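Local coordinates for protein glucose-6-phosphate isomerase (Chlamydia trachomatis D/UW-3/CX, PDB 6OTU) that catalyses the reversible isomerisation of glucose-6-phosphate to fructose-6-phosphate, at residues 130-141 with 253-263. Residues are numbered along the deposited sequence; the frame is centred on the assembly and turned at random.
Sequences HSKEEALRLAEF and KSRYLEVFHLW
Arg137 and Glu134, one helical turn apart on 130-141, reach across to the backbone of strand 258-262. NH1 of Arg137 gives a nearly straight hydrogen bond to Val259 O (3.0 Å, 168° at the hydrogen), with the oxygen lying in the guanidinium plane. In the other direction, His261 N donates to Glu134 OE1 at 3.2 Å, arriving from above the carboxylate plane. An arginine and a glutamate suit these places because the strand is the outermost of its sheet within the chain, and its edge offers both a carbonyl and an N-H.

Salt bridges link Arg137 and Glu134 to Glu258 and Lys253 in one network. Arg137 NH2 pairs with Glu134 OE1 within the helix (2.8 Å), while NH1 also meets Glu258 OE1 at 2.9 Å, the guanidinium and carboxylate planes standing almost perpendicular. A bend at chi2 (54°) turns the Glu258 carboxylate back, where OE1 also accepts from Val259 N through its anti lone pair and pairs with Lys253 NZ.

Strand 258-262 borders the five-stranded parallel sheet of a sugar isomerase (SIS) domain, next to strand 240-245, and segment 130-141 of helix 122-148 runs roughly antiparallel to it, their axes 9.0 Å apart at closest approach.

Aromatic rings make the apolar part of the contact. Phe260 turns its edge to a face of Phe141 in a T-shaped pair (planes at 81°), with CZ 3.8 Å from Phe141 CG; its flat ring also touches Met275 and Val279 of helix 275-285. Beyond the strand, the broad indole of Trp263 packs its six-membered part against His130 CB and, with CH2, Glu134 CG (3.8 Å), yet still presents NE1 to hydrogen-bond Gln246.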
loop_
_atom_site.group_PDB
_atom_site.type_symbol
_atom_site.label_atom_id
_atom_site.label_comp_id
_atom_site.label_asym_id
_atom_site.label_seq_id
_atom_site.Cartn_x
_atom_site.Cartn_y
_atom_site.Cartn_z
ATOM N N HIS A 130 -1.249 14.264 32.902
ATOM C CA HIS A 130 -1.062 12.819 32.993
ATOM C C HIS A 130 -0.062 12.321 31.958
ATOM O O HIS A 130 0.732 11.417 32.243
ATOM C CB HIS A 130 -2.401 12.114 32.865
ATOM C CG HIS A 130 -3.290 12.340 34.041
ATOM N ND1 HIS A 130 -4.645 12.558 33.924
ATOM C CD2 HIS A 130 -3.006 12.420 35.362
ATOM C CE1 HIS A 130 -5.161 12.748 35.124
ATOM N NE2 HIS A 130 -4.187 12.668 36.014
ATOM N N SER A 131 -0.060 12.921 30.765
ATOM C CA SER A 131 0.959 12.584 29.774
ATOM C C SER A 131 2.354 12.899 30.297
ATOM O O SER A 131 3.286 12.107 30.116
ATOM C CB SER A 131 0.699 13.331 28.461
ATOM O OG SER A 131 -0.557 12.966 27.913
ATOM N N LYS A 132 2.517 14.046 30.955
ATOM C CA LYS A 132 3.817 14.374 31.533
ATOM C C LYS A 132 4.195 13.382 32.626
ATOM O O LYS A 132 5.343 12.925 32.693
ATOM C CB LYS A 132 3.812 15.802 32.070
ATOM C CG LYS A 132 5.146 16.205 32.639
ATOM C CD LYS A 132 5.251 17.697 32.869
ATOM C CE LYS A 132 6.700 18.089 33.142
ATOM N NZ LYS A 132 6.882 19.539 33.504
ATOM N N GLU A 133 3.236 13.016 33.478
ATOM C CA GLU A 133 3.506 12.007 34.493
ATOM C C GLU A 133 3.859 10.661 33.870
ATOM O O GLU A 133 4.706 9.936 34.403
ATOM C CB GLU A 133 2.311 11.859 35.431
ATOM C CG GLU A 133 1.961 13.108 36.212
ATOM C CD GLU A 133 0.604 12.999 36.882
ATOM O OE1 GLU A 133 0.025 14.048 37.235
ATOM O OE2 GLU A 133 0.121 11.860 37.056
ATOM N N GLU A 134 3.206 10.297 32.758
ATOM C CA GLU A 134 3.532 9.036 32.089
ATOM C C GLU A 134 4.940 9.067 31.509
ATOM O O GLU A 134 5.694 8.097 31.642
ATOM C CB GLU A 134 2.519 8.733 30.978
ATOM C CG GLU A 134 1.135 8.331 31.486
ATOM C CD GLU A 134 1.162 7.106 32.397
ATOM O OE1 GLU A 134 1.663 6.049 31.965
ATOM O OE2 GLU A 134 0.675 7.199 33.548
ATOM N N ALA A 135 5.300 10.177 30.854
ATOM C CA ALA A 135 6.611 10.301 30.221
ATOM C C ALA A 135 7.746 10.208 31.241
ATOM O O ALA A 135 8.770 9.569 30.979
ATOM C CB ALA A 135 6.686 11.617 29.456
ATOM N N LEU A 136 7.592 10.830 32.412
ATOM C CA LEU A 136 8.653 10.690 33.398
ATOM C C LEU A 136 8.701 9.271 33.946
ATOM O O LEU A 136 9.783 8.767 34.276
ATOM C CB LEU A 136 8.496 11.716 34.522
ATOM C CG LEU A 136 8.317 13.156 34.023
ATOM C CD1 LEU A 136 7.463 13.970 34.991
ATOM C CD2 LEU A 136 9.656 13.851 33.722
ATOM N N ARG A 137 7.553 8.598 34.018
ATOM C CA ARG A 137 7.592 7.185 34.351
ATOM C C ARG A 137 8.276 6.392 33.250
ATOM O O ARG A 137 8.960 5.410 33.538
ATOM C CB ARG A 137 6.179 6.666 34.612
ATOM C CG ARG A 137 5.574 7.228 35.891
ATOM C CD ARG A 137 4.182 6.696 36.134
ATOM N NE ARG A 137 4.190 5.243 36.142
ATOM C CZ ARG A 137 3.533 4.489 35.269
ATOM N NH1 ARG A 137 3.611 3.169 35.359
ATOM N NH2 ARG A 137 2.798 5.048 34.320
ATOM N N LEU A 138 8.132 6.828 31.995
ATOM C CA LEU A 138 8.806 6.168 30.881
ATOM C C LEU A 138 10.316 6.348 30.976
ATOM O O LEU A 138 11.073 5.378 30.866
ATOM C CB LEU A 138 8.278 6.707 29.545
ATOM C CG LEU A 138 8.867 6.153 28.247
ATOM C CD1 LEU A 138 8.543 4.680 28.091
ATOM C CD2 LEU A 138 8.374 6.948 27.032
ATOM N N ALA A 139 10.772 7.587 31.186
ATOM C CA ALA A 139 12.204 7.829 31.331
ATOM C C ALA A 139 12.809 6.948 32.420
ATOM O O ALA A 139 13.867 6.342 32.218
ATOM C CB ALA A 139 12.464 9.304 31.630
ATOM N N GLU A 140 12.135 6.846 33.571
ATOM C CA GLU A 140 12.599 5.966 34.640
ATOM C C GLU A 140 12.628 4.517 34.183
ATOM O O GLU A 140 13.558 3.767 34.508
ATOM C CB GLU A 140 11.685 6.086 35.855
ATOM C CG GLU A 140 12.080 7.095 36.893
ATOM C CD GLU A 140 11.067 7.150 38.027
ATOM O OE1 GLU A 140 10.057 6.408 37.961
ATOM O OE2 GLU A 140 11.284 7.925 38.986
ATOM N N PHE A 141 11.601 4.104 33.439
ATOM C CA PHE A 141 11.490 2.714 33.020
ATOM C C PHE A 141 12.560 2.361 31.989
ATOM O O PHE A 141 13.115 1.252 32.009
ATOM C CB PHE A 141 10.084 2.456 32.466
ATOM C CG PHE A 141 9.939 1.120 31.785
ATOM C CD1 PHE A 141 9.686 -0.027 32.523
ATOM C CD2 PHE A 141 10.105 1.004 30.418
ATOM C CE1 PHE A 141 9.571 -1.262 31.900
ATOM C CE2 PHE A 141 9.999 -0.239 29.782
ATOM C CZ PHE A 141 9.735 -1.361 30.518
ATOM N N LYS A 253 -1.302 -4.281 37.313
ATOM C CA LYS A 253 0.128 -4.349 37.622
ATOM C C LYS A 253 0.552 -5.704 38.189
ATOM O O LYS A 253 1.756 -5.967 38.296
ATOM C CB LYS A 253 0.515 -3.237 38.593
ATOM C CG LYS A 253 0.800 -1.913 37.912
ATOM C CD LYS A 253 2.206 -1.890 37.308
ATOM C CE LYS A 253 3.165 -1.124 38.203
ATOM N NZ LYS A 253 2.620 0.235 38.495
ATOM N N SER A 254 -0.398 -6.564 38.543
ATOM C CA SER A 254 -0.090 -7.924 38.962
ATOM C C SER A 254 0.106 -8.868 37.785
ATOM O O SER A 254 0.584 -9.991 37.977
ATOM C CB SER A 254 -1.199 -8.461 39.880
ATOM O OG SER A 254 -2.192 -9.149 39.130
ATOM N N ARG A 255 -0.246 -8.446 36.575
ATOM C CA ARG A 255 -0.068 -9.266 35.397
ATOM C C ARG A 255 1.048 -8.750 34.490
ATOM O O ARG A 255 1.519 -9.494 33.621
ATOM C CB ARG A 255 -1.409 -9.352 34.639
ATOM C CG ARG A 255 -1.435 -10.238 33.397
ATOM C CD ARG A 255 -2.803 -10.207 32.694
ATOM N NE ARG A 255 -2.760 -10.911 31.413
ATOM C CZ ARG A 255 -2.939 -12.222 31.276
ATOM N NH1 ARG A 255 -3.179 -12.983 32.340
ATOM N NH2 ARG A 255 -2.869 -12.778 30.072
ATOM N N TYR A 256 1.523 -7.520 34.706
ATOM C CA TYR A 256 2.539 -6.907 33.860
ATOM C C TYR A 256 3.675 -6.323 34.695
ATOM O O TYR A 256 3.460 -5.793 35.794
ATOM C CB TYR A 256 1.919 -5.823 32.980
ATOM C CG TYR A 256 0.860 -6.377 32.051
ATOM C CD1 TYR A 256 1.214 -6.987 30.849
ATOM C CD2 TYR A 256 -0.491 -6.308 32.384
ATOM C CE1 TYR A 256 0.261 -7.504 30.007
ATOM C CE2 TYR A 256 -1.453 -6.822 31.544
ATOM C CZ TYR A 256 -1.074 -7.422 30.358
ATOM O OH TYR A 256 -2.027 -7.937 29.514
ATOM N N LEU A 257 4.891 -6.433 34.158
ATOM C CA LEU A 257 6.053 -5.804 34.778
ATOM C C LEU A 257 5.831 -4.308 34.973
ATOM O O LEU A 257 6.236 -3.734 35.989
ATOM C CB LEU A 257 7.299 -6.063 33.923
ATOM C CG LEU A 257 8.498 -5.135 34.156
ATOM C CD1 LEU A 257 9.278 -5.505 35.419
ATOM C CD2 LEU A 257 9.412 -5.114 32.933
ATOM N N GLU A 258 5.186 -3.663 34.006
ATOM C CA GLU A 258 4.822 -2.259 34.116
ATOM C C GLU A 258 3.583 -2.043 33.264
ATOM O O GLU A 258 3.283 -2.832 32.359
ATOM C CB GLU A 258 5.969 -1.329 33.682
ATOM C CG GLU A 258 5.748 0.179 33.915
ATOM C CD GLU A 258 5.378 0.533 35.348
ATOM O OE1 GLU A 258 4.209 0.345 35.732
ATOM O OE2 GLU A 258 6.252 1.015 36.098
ATOM N N VAL A 259 2.856 -0.974 33.576
ATOM C CA VAL A 259 1.628 -0.631 32.871
ATOM C C VAL A 259 1.650 0.866 32.599
ATOM O O VAL A 259 1.790 1.664 33.533
ATOM C CB VAL A 259 0.367 -1.009 33.671
ATOM C CG1 VAL A 259 -0.888 -0.443 32.986
ATOM C CG2 VAL A 259 0.279 -2.538 33.873
ATOM N N PHE A 260 1.515 1.249 31.326
ATOM C CA PHE A 260 1.406 2.646 30.917
ATOM C C PHE A 260 -0.010 2.921 30.417
ATOM O O PHE A 260 -0.727 2.017 29.989
ATOM C CB PHE A 260 2.449 2.999 29.836
ATOM C CG PHE A 260 3.880 2.869 30.304
ATOM C CD1 PHE A 260 4.522 3.934 30.925
ATOM C CD2 PHE A 260 4.579 1.667 30.139
ATOM C CE1 PHE A 260 5.850 3.813 31.362
ATOM C CE2 PHE A 260 5.896 1.529 30.574
ATOM C CZ PHE A 260 6.535 2.605 31.193
ATOM N N HIS A 261 -0.412 4.183 30.471
ATOM C CA HIS A 261 -1.788 4.566 30.192
ATOM C C HIS A 261 -1.879 5.562 29.043
ATOM O O HIS A 261 -1.030 6.450 28.896
ATOM C CB HIS A 261 -2.450 5.201 31.424
ATOM C CG HIS A 261 -2.388 4.355 32.650
ATOM N ND1 HIS A 261 -1.879 4.818 33.843
ATOM C CD2 HIS A 261 -2.776 3.079 32.876
ATOM C CE1 HIS A 261 -1.954 3.863 34.752
ATOM N NE2 HIS A 261 -2.493 2.796 34.190
ATOM N N LEU A 262 -2.924 5.401 28.245
ATOM C CA LEU A 262 -3.575 6.472 27.512
ATOM C C LEU A 262 -4.968 6.635 28.130
ATOM O O LEU A 262 -5.248 6.098 29.200
ATOM C CB LEU A 262 -3.596 6.168 26.011
ATOM C CG LEU A 262 -4.418 4.977 25.506
ATOM C CD1 LEU A 262 -4.821 5.219 24.051
ATOM C CD2 LEU A 262 -3.660 3.636 25.644
ATOM N N TRP A 263 -5.848 7.381 27.468
ATOM C CA TRP A 263 -7.176 7.666 28.010
ATOM C C TRP A 263 -8.206 7.595 26.887
ATOM O O TRP A 263 -7.863 7.448 25.710
ATOM C CB TRP A 263 -7.182 9.026 28.739
ATOM C CG TRP A 263 -6.126 9.018 29.804
ATOM C CD1 TRP A 263 -6.275 8.622 31.103
ATOM C CD2 TRP A 263 -4.734 9.318 29.636
ATOM N NE1 TRP A 263 -5.069 8.683 31.757
ATOM C CE2 TRP A 263 -4.109 9.109 30.879
ATOM C CE3 TRP A 263 -3.958 9.748 28.555
ATOM C CZ2 TRP A 263 -2.748 9.323 31.071
ATOM C CZ3 TRP A 263 -2.603 9.953 28.749
ATOM C CH2 TRP A 263 -2.014 9.743 29.994
#